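Local coordinates for Low molecular weight phosphotyrosine phosphatase family protein (Streptococcus pyogenes, PDB 5GOT) that probably removes phosphate from phosphotyrosine in proteins, as a bacterial member of the low molecular weight protein tyrosine phosphatase family, at residues A[4-9]-A[81-86]; A[11-16]-A[46-51]. All coordinates share one frame; numbering follows the deposited sequence.

Contact 1 of 2, residues A[4-9]-A[81-86]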
loop_
_atom_site.group_PDB
_atom_site.type_symbol
_atom_site.label_atom_id
_atom_site.label_comp_id
_atom_site.label_asym_id
_atom_site.label_seq_id
_atom_site.Cartn_x
_atom_site.Cartn_y
_atom_site.Cartn_z
ATOM N N VAL A 4 -2.785 3.098 -8.132
ATOM C CA VAL A 4 -1.783 2.433 -7.310
ATOM C C VAL A 4 -2.486 1.540 -6.300
ATOM O O VAL A 4 -3.473 1.952 -5.685
ATOM C CB VAL A 4 -0.886 3.463 -6.602
ATOM C CG1 VAL A 4 0.036 2.758 -5.616
ATOM C CG2 VAL A 4 -0.095 4.266 -7.631
ATOM N N CYS A 5 -1.975 0.321 -6.125
ATOM C CA CYS A 5 -2.513 -0.623 -5.148
ATOM C C CYS A 5 -1.382 -1.190 -4.302
ATOM O O CYS A 5 -0.521 -1.900 -4.825
ATOM C CB CYS A 5 -3.250 -1.765 -5.844
ATOM S SG CYS A 5 -4.094 -2.869 -4.687
ATOM N N PHE A 6 -1.397 -0.909 -3.000
ATOM C CA PHE A 6 -0.432 -1.507 -2.081
ATOM C C PHE A 6 -0.952 -2.848 -1.603
ATOM O O PHE A 6 -2.148 -3.016 -1.380
ATOM C CB PHE A 6 -0.167 -0.604 -0.875
ATOM C CG PHE A 6 0.341 0.756 -1.250
ATOM C CD1 PHE A 6 1.683 0.952 -1.550
ATOM C CD2 PHE A 6 -0.529 1.832 -1.326
ATOM C CE1 PHE A 6 2.139 2.200 -1.913
ATOM C CE2 PHE A 6 -0.080 3.083 -1.681
ATOM C CZ PHE A 6 1.259 3.268 -1.970
ATOM N N VAL A 7 -0.054 -3.811 -1.452
ATOM C CA VAL A 7 -0.458 -5.186 -1.201
ATOM C C VAL A 7 0.401 -5.777 -0.095
ATOM O O VAL A 7 1.621 -5.573 -0.070
ATOM C CB VAL A 7 -0.353 -6.049 -2.483
ATOM C CG1 VAL A 7 -0.749 -7.458 -2.168
ATOM C CG2 VAL A 7 -1.224 -5.486 -3.608
ATOM N N CYS A 8 -0.234 -6.495 0.832
ATOM C CA CYS A 8 0.486 -7.353 1.776
ATOM C C CYS A 8 -0.323 -8.643 1.932
ATOM O O CYS A 8 -1.249 -8.903 1.163
ATOM C CB CYS A 8 0.755 -6.640 3.111
ATOM S SG CYS A 8 -0.729 -6.268 4.142
ATOM N N LEU A 9 0.061 -9.484 2.896
ATOM C CA LEU A 9 -0.544 -10.810 2.995
ATOM C C LEU A 9 -2.027 -10.722 3.365
ATOM O O LEU A 9 -2.876 -11.383 2.748
ATOM C CB LEU A 9 0.218 -11.652 4.023
ATOM C CG LEU A 9 -0.453 -12.968 4.446
ATOM C CD1 LEU A 9 -0.405 -13.984 3.333
ATOM C CD2 LEU A 9 0.193 -13.524 5.709
ATOM N N TYR A 81 0.099 0.262 -10.969
ATOM C CA TYR A 81 1.217 -0.100 -10.121
ATOM C C TYR A 81 0.678 -0.904 -8.954
ATOM O O TYR A 81 -0.209 -0.442 -8.237
ATOM C CB TYR A 81 1.958 1.143 -9.618
ATOM C CG TYR A 81 2.345 2.110 -10.717
ATOM C CD1 TYR A 81 1.456 3.092 -11.149
ATOM C CD2 TYR A 81 3.595 2.044 -11.320
ATOM C CE1 TYR A 81 1.801 3.980 -12.157
ATOM C CE2 TYR A 81 3.950 2.926 -12.334
ATOM C CZ TYR A 81 3.049 3.893 -12.743
ATOM O OH TYR A 81 3.389 4.781 -13.743
ATOM N N ILE A 82 1.208 -2.102 -8.776
ATOM C CA ILE A 82 0.807 -2.996 -7.706
ATOM C C ILE A 82 2.054 -3.202 -6.870
ATOM O O ILE A 82 3.027 -3.806 -7.338
ATOM C CB ILE A 82 0.255 -4.315 -8.251
ATOM C CG1 ILE A 82 -0.873 -3.997 -9.236
ATOM C CG2 ILE A 82 -0.227 -5.182 -7.121
ATOM C CD1 ILE A 82 -1.290 -5.147 -10.124
ATOM N N ILE A 83 2.042 -2.669 -5.651
ATOM C CA ILE A 83 3.255 -2.471 -4.871
ATOM C C ILE A 83 3.153 -3.363 -3.637
ATOM O O ILE A 83 2.314 -3.129 -2.767
ATOM C CB ILE A 83 3.443 -0.991 -4.497
ATOM C CG1 ILE A 83 3.469 -0.120 -5.761
ATOM C CG2 ILE A 83 4.702 -0.785 -3.669
ATOM C CD1 ILE A 83 3.539 1.368 -5.502
ATOM N N GLY A 84 3.987 -4.398 -3.581
ATOM C CA GLY A 84 3.967 -5.315 -2.458
ATOM C C GLY A 84 4.849 -4.803 -1.330
ATOM O O GLY A 84 5.890 -4.191 -1.557
ATOM N N MET A 85 4.405 -5.045 -0.088
ATOM C CA MET A 85 5.085 -4.443 1.051
ATOM C C MET A 85 6.381 -5.159 1.420
ATOM O O MET A 85 7.260 -4.533 2.028
ATOM C CB MET A 85 4.122 -4.364 2.253
ATOM C CG MET A 85 2.870 -3.518 1.968
ATOM S SD MET A 85 3.196 -1.853 1.272
ATOM C CE MET A 85 4.009 -1.066 2.681
ATOM N N ASP A 86 6.531 -6.439 1.072
ATOM C CA ASP A 86 7.810 -7.128 1.215
ATOM C C ASP A 86 7.944 -8.136 0.078
ATOM O O ASP A 86 7.022 -8.333 -0.716
ATOM C CB ASP A 86 7.976 -7.790 2.607
ATOM C CG ASP A 86 7.021 -8.985 2.853
ATOM O OD1 ASP A 86 6.585 -9.667 1.903
ATOM O OD2 ASP A 86 6.730 -9.267 4.042
#
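Val4 to Val7 pair in parallel with Tyr81 to Gly84, the two strand axes 4.5 Å apart at closest approach and inclined by 25°. They are the two inner strands of the four-stranded parallel sheet, strand order 2-1-3-4, on which the low molecular weight phosphatase fold is built. Cys5 and Val7 turn their backbone N and O atoms to strand 81-84, whereas Val4, Phe6 and Cys8 bond to strand 31-37. The ladder runs from Cys5 N to Tyr81 O (2.9 Å), through Ile83 N to Cys5 O and Val7 N to Ile83 O, and ends at Met85 N to Val7 O (2.8 Å), one residue beyond the second strand. On the face bearing Val4, Phe6 and Ile83, the terminal CD1 of Ile83 reaches Val4 CG1 at 3.8 Å and Phe6 CE1 at 3.9 Å; Val4 CG1 itself lies over one face of the Phe6 ring, toward its rim. Ala18 and Met22 of helix 14-23 and Trp136 of helix 122-140 pack on this apolar face. On the other face, Val7 CG2 meets Ile82 CG2 at 3.7 Å, the side chains lying alongside each other. Met85, bent at chi2 (-51°) and chi3 (-67°), brings its CG 3.2 Å from Val7 O, which also accepts from Met85 N, and its SD makes an oblique Met-aromatic contact, 5.4 Å from the Phe6 ring centroid.

Contact 2 of 2, residues A[11-16]-A[46-51]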
loop_
_atom_site.group_PDB
_atom_site.type_symbol
_atom_site.label_atom_id
_atom_site.label_comp_id
_atom_site.label_asym_id
_atom_site.label_seq_id
_atom_site.Cartn_x
_atom_site.Cartn_y
_atom_site.Cartn_z
ATOM N N ASN A 11 -3.784 -7.485 4.260
ATOM C CA ASN A 11 -4.450 -6.202 3.982
ATOM C C ASN A 11 -5.168 -5.670 5.229
ATOM O O ASN A 11 -6.264 -5.112 5.150
ATOM C CB ASN A 11 -5.429 -6.341 2.796
ATOM C CG ASN A 11 -6.006 -5.005 2.303
ATOM O OD1 ASN A 11 -7.193 -4.933 1.934
ATOM N ND2 ASN A 11 -5.171 -3.956 2.249
ATOM N N ILE A 12 -4.550 -5.848 6.397
ATOM C CA ILE A 12 -5.034 -5.186 7.606
ATOM C C ILE A 12 -3.949 -4.421 8.342
ATOM O O ILE A 12 -4.286 -3.536 9.145
ATOM C CB ILE A 12 -5.733 -6.184 8.568
ATOM C CG1 ILE A 12 -4.762 -7.229 9.136
ATOM C CG2 ILE A 12 -6.944 -6.865 7.911
ATOM C CD1 ILE A 12 -5.430 -8.108 10.224
ATOM N N CYS A 13 -2.654 -4.655 8.058
ATOM C CA CYS A 13 -1.563 -3.969 8.750
ATOM C C CYS A 13 -0.827 -3.041 7.802
ATOM O O CYS A 13 -1.125 -1.831 7.763
ATOM C CB CYS A 13 -0.609 -4.996 9.380
ATOM S SG CYS A 13 -1.293 -5.897 10.831
ATOM N N ARG A 14 0.160 -3.525 7.037
ATOM C CA ARG A 14 1.066 -2.631 6.316
ATOM C C ARG A 14 0.393 -1.990 5.106
ATOM O O ARG A 14 0.503 -0.773 4.900
ATOM C CB ARG A 14 2.323 -3.391 5.877
ATOM C CG ARG A 14 3.364 -3.586 6.960
ATOM C CD ARG A 14 4.493 -4.498 6.490
ATOM N NE ARG A 14 3.962 -5.788 6.068
ATOM C CZ ARG A 14 4.709 -6.806 5.657
ATOM N NH1 ARG A 14 6.023 -6.685 5.609
ATOM N NH2 ARG A 14 4.129 -7.946 5.295
ATOM N N SER A 15 -0.297 -2.788 4.280
ATOM C CA SER A 15 -0.776 -2.197 3.035
ATOM C C SER A 15 -1.872 -1.153 3.262
ATOM O O SER A 15 -1.865 -0.130 2.562
ATOM C CB SER A 15 -1.259 -3.269 2.043
ATOM O OG SER A 15 -2.231 -4.137 2.597
ATOM N N PRO A 16 -2.821 -1.329 4.208
ATOM C CA PRO A 16 -3.748 -0.211 4.475
ATOM C C PRO A 16 -3.034 1.014 5.000
ATOM O O PRO A 16 -3.424 2.152 4.691
ATOM C CB PRO A 16 -4.727 -0.777 5.520
ATOM C CG PRO A 16 -4.536 -2.222 5.515
ATOM C CD PRO A 16 -3.119 -2.488 5.071
ATOM N N PRO A 46 -11.601 -5.480 9.522
ATOM C CA PRO A 46 -11.200 -4.078 9.400
ATOM C C PRO A 46 -9.695 -3.919 9.567
ATOM O O PRO A 46 -8.955 -4.865 9.855
ATOM C CB PRO A 46 -11.973 -3.396 10.532
ATOM C CG PRO A 46 -12.184 -4.477 11.529
ATOM C CD PRO A 46 -12.370 -5.737 10.754
ATOM N N ILE A 47 -9.245 -2.682 9.364
ATOM C CA ILE A 47 -7.846 -2.356 9.605
ATOM C C ILE A 47 -7.468 -2.787 11.011
ATOM O O ILE A 47 -8.220 -2.584 11.968
ATOM C CB ILE A 47 -7.602 -0.854 9.389
ATOM C CG1 ILE A 47 -7.938 -0.469 7.944
ATOM C CG2 ILE A 47 -6.163 -0.507 9.701
ATOM C CD1 ILE A 47 -8.058 1.016 7.737
ATOM N N HIS A 48 -6.300 -3.407 11.132
ATOM C CA HIS A 48 -5.786 -3.860 12.420
ATOM C C HIS A 48 -5.641 -2.687 13.393
ATOM O O HIS A 48 -5.368 -1.551 12.998
ATOM C CB HIS A 48 -4.447 -4.562 12.180
ATOM C CG HIS A 48 -3.872 -5.253 13.377
ATOM N ND1 HIS A 48 -3.204 -4.580 14.380
ATOM C CD2 HIS A 48 -3.811 -6.566 13.699
ATOM C CE1 HIS A 48 -2.782 -5.448 15.282
ATOM N NE2 HIS A 48 -3.138 -6.659 14.894
ATOM N N SER A 49 -5.843 -2.972 14.687
ATOM C CA SER A 49 -5.818 -1.918 15.701
ATOM C C SER A 49 -4.501 -1.155 15.694
ATOM O O SER A 49 -4.476 0.055 15.953
ATOM C CB SER A 49 -6.058 -2.514 17.091
ATOM O OG SER A 49 -5.163 -3.591 17.320
ATOM N N GLY A 50 -3.391 -1.843 15.412
ATOM C CA GLY A 50 -2.096 -1.177 15.430
ATOM C C GLY A 50 -1.957 -0.133 14.335
ATOM O O GLY A 50 -1.353 0.927 14.546
ATOM N N THR A 51 -2.488 -0.426 13.145
ATOM C CA THR A 51 -2.482 0.570 12.075
ATOM C C THR A 51 -3.481 1.692 12.358
ATOM O O THR A 51 -3.165 2.873 12.172
ATOM C CB THR A 51 -2.758 -0.111 10.727
ATOM O OG1 THR A 51 -1.664 -0.993 10.434
ATOM C CG2 THR A 51 -2.859 0.928 9.591
#
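Cys13 lays its sulfur over one face of the His48 imidazole, SG 4.1 Å from the ring centroid, 29° off the ring normal, and 3.7 Å from His48 CG, while Ile12 CD1 comes to the edge of the same ring, 4.1 Å from His48 CD2. His48 CG is anti to its backbone N (chi1 -172°), which swings the ring toward this cysteine-isoleucine pair; Phe122 also meets the ring, the planes about 20° apart. His48 is the N-cap of helix 49-57, its ND1 accepting from Gly50 N (2.9 Å), and a neutral imidazole would then probably carry its proton on NE2. Ile12 CG2 rests 3.4 Å from Pro46 O, and Pro16 CB also packs on Ile47 CG1 at 4.0 Å. Segment 11-16 carries what is, by its CX5RS sequence, probably the end of the family's phosphate-binding loop. Two of its carbonyls are held by the start of helix 49-57: His48 N donates to Ile12 O at 2.8 Å, and Thr51 OG1 to Cys13 O at 2.9 Å from above the carbonyl plane, which fixes the loop backbone just before helix 14-23.

Overall arrangement
Contact 1 joins the two inner strands of the parallel sheet; contact 2, its centre about 13 Å away, ties the start of helix 14-23 to that of helix 49-57. Along the chain contact 2 is nested within the loop that contact 1 closes. Residues 8-15 fit the family signature CX5RS, in which the cysteine is the nucleophile and the loop binds phosphate, so the two contacts hold opposite ends of the probable active-site loop. They also touch each other: Cys8 SG lies 3.0 Å from Ser15 OG, and the signature arginine, through Arg14 NH1, forms a salt bridge with Asp86 OD2 (3.1 Å), just after strand 81-84 and at the N-cap of helix 87-96.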